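Local coordinates for malonyl CoA:acyl carrier protein malonyltransferase (PDB 1NM2) that probably transfers the malonyl group from malonyl-CoA to the thiol of holo-acyl carrier protein, supplying building blocks for fatty acid biosynthesis, at residues A[160-165]-A[255-259]. Numbering follows the deposited sequence.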
loop_
_atom_site.group_PDB
_atom_site.type_symbol
_atom_site.label_atom_id
_atom_site.label_comp_id
_atom_site.label_asym_id
_atom_site.label_seq_id
_atom_site.Cartn_x
_atom_site.Cartn_y
_atom_site.Cartn_z
ATOM N N PRO A 160 15.816 0.681 -6.879
ATOM C CA PRO A 160 14.726 -0.289 -7.010
ATOM C C PRO A 160 13.665 0.041 -5.959
ATOM O O PRO A 160 13.608 -0.586 -4.898
ATOM C CB PRO A 160 15.425 -1.619 -6.750
ATOM C CG PRO A 160 16.445 -1.242 -5.714
ATOM C CD PRO A 160 16.997 0.068 -6.245
ATOM N N ALA A 161 12.843 1.040 -6.266
ATOM C CA ALA A 161 11.786 1.520 -5.375
ATOM C C ALA A 161 10.773 0.462 -4.946
ATOM O O ALA A 161 10.258 0.499 -3.827
ATOM C CB ALA A 161 11.066 2.695 -6.030
ATOM N N ASN A 162 10.475 -0.471 -5.843
ATOM C CA ASN A 162 9.535 -1.544 -5.553
ATOM C C ASN A 162 10.143 -2.890 -5.914
ATOM O O ASN A 162 10.577 -3.092 -7.048
ATOM C CB ASN A 162 8.250 -1.413 -6.384
ATOM C CG ASN A 162 7.188 -0.533 -5.741
ATOM O OD1 ASN A 162 6.025 -0.610 -6.124
ATOM N ND2 ASN A 162 7.571 0.310 -4.796
ATOM N N VAL A 163 10.187 -3.799 -4.947
ATOM C CA VAL A 163 10.652 -5.167 -5.184
ATOM C C VAL A 163 9.419 -5.924 -4.703
ATOM O O VAL A 163 9.277 -6.227 -3.517
ATOM C CB VAL A 163 11.879 -5.528 -4.335
ATOM C CG1 VAL A 163 12.332 -6.952 -4.658
ATOM C CG2 VAL A 163 13.014 -4.553 -4.636
ATOM N N ASN A 164 8.518 -6.201 -5.637
ATOM C CA ASN A 164 7.245 -6.834 -5.316
ATOM C C ASN A 164 7.100 -8.342 -5.355
ATOM O O ASN A 164 6.007 -8.852 -5.120
ATOM C CB ASN A 164 6.157 -6.207 -6.182
ATOM C CG ASN A 164 6.066 -4.713 -5.987
ATOM O OD1 ASN A 164 6.254 -4.216 -4.876
ATOM N ND2 ASN A 164 5.771 -3.988 -7.055
ATOM N N GLY A 165 8.182 -9.055 -5.637
ATOM C CA GLY A 165 8.099 -10.503 -5.682
ATOM C C GLY A 165 7.684 -10.994 -7.053
ATOM O O GLY A 165 7.290 -10.200 -7.909
ATOM N N PRO A 255 12.918 1.762 -0.326
ATOM C CA PRO A 255 12.312 0.774 -1.232
ATOM C C PRO A 255 11.248 -0.088 -0.536
ATOM O O PRO A 255 11.343 -0.357 0.663
ATOM C CB PRO A 255 13.510 -0.070 -1.665
ATOM C CG PRO A 255 14.648 0.920 -1.642
ATOM C CD PRO A 255 14.390 1.660 -0.343
ATOM N N VAL A 256 10.243 -0.519 -1.294
ATOM C CA VAL A 256 9.186 -1.375 -0.760
ATOM C C VAL A 256 9.584 -2.829 -1.027
ATOM O O VAL A 256 9.563 -3.286 -2.170
ATOM C CB VAL A 256 7.822 -1.108 -1.449
ATOM C CG1 VAL A 256 6.802 -2.144 -1.003
ATOM C CG2 VAL A 256 7.319 0.301 -1.109
ATOM N N ARG A 257 9.957 -3.552 0.024
ATOM C CA ARG A 257 10.347 -4.944 -0.142
ATOM C C ARG A 257 9.167 -5.868 0.110
ATOM O O ARG A 257 9.143 -6.607 1.097
ATOM C CB ARG A 257 11.503 -5.298 0.800
ATOM C CG ARG A 257 12.805 -4.579 0.451
ATOM C CD ARG A 257 13.193 -4.838 -1.003
ATOM N NE ARG A 257 13.452 -6.252 -1.254
ATOM C CZ ARG A 257 14.537 -6.901 -0.838
ATOM N NH1 ARG A 257 14.688 -8.194 -1.110
ATOM N NH2 ARG A 257 15.480 -6.257 -0.164
ATOM N N TRP A 258 8.190 -5.820 -0.789
ATOM C CA TRP A 258 7.009 -6.664 -0.657
ATOM C C TRP A 258 7.415 -8.123 -0.837
ATOM O O TRP A 258 6.759 -9.030 -0.319
ATOM C CB TRP A 258 5.946 -6.285 -1.691
ATOM C CG TRP A 258 4.649 -7.000 -1.446
ATOM C CD1 TRP A 258 4.071 -7.959 -2.231
ATOM C CD2 TRP A 258 3.805 -6.856 -0.301
ATOM N NE1 TRP A 258 2.917 -8.426 -1.640
ATOM C CE2 TRP A 258 2.729 -7.763 -0.455
ATOM C CE3 TRP A 258 3.854 -6.050 0.845
ATOM C CZ2 TRP A 258 1.709 -7.885 0.495
ATOM C CZ3 TRP A 258 2.841 -6.172 1.792
ATOM C CH2 TRP A 258 1.780 -7.084 1.608
ATOM N N ASP A 259 8.508 -8.344 -1.566
ATOM C CA ASP A 259 9.011 -9.694 -1.781
ATOM C C ASP A 259 9.334 -10.345 -0.431
ATOM O O ASP A 259 8.964 -11.496 -0.169
ATOM C CB ASP A 259 10.278 -9.667 -2.653
ATOM C CG ASP A 259 11.421 -8.893 -2.014
ATOM O OD1 ASP A 259 12.571 -9.380 -2.081
ATOM O OD2 ASP A 259 11.181 -7.797 -1.456
#
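With V163 CG1 anti to its backbone N (chi1 -179°) and D259 CG set between its own backbone N and carbonyl carbon (chi1 62°), methyl meets carboxylate, V163 CG1 lying 3.4 Å from D259 CG. R257 runs beside V163, its CD and NE against V163 CB. R257 NH1 meets the syn lone pair of D259 OD1 at 2.6 Å, nearly in the guanidinium plane, while R257 NE reaches D259 OD2 by a more bent bond. A compact, branched valine suits this place, packing against both members of the salt bridge. Replacing D259 by an alanine would probably leave the R257 guanidinium without its anionic mate and free to swing off V163. The short, weakly bonded strand 256-257 runs parallel to 159-165 at the edge of the acyltransferase's mixed sheet, then turns at R257, the N-cap, into helix 258-267. V256 N donates to A161 O (2.7 Å), V163 N to V256 O, and D259 N to V163 O. A161 O also accepts a bond from N162 ND2 (2.9 Å), on the face of its plane opposite V256 N. Glycine suits position G165 (phi 87°), where a CB would jam against the N164 carbonyl O and crowd D259. N164 OD1 accepts a hydrogen bond from H97 and also lies 3.8 Å from W258 CB.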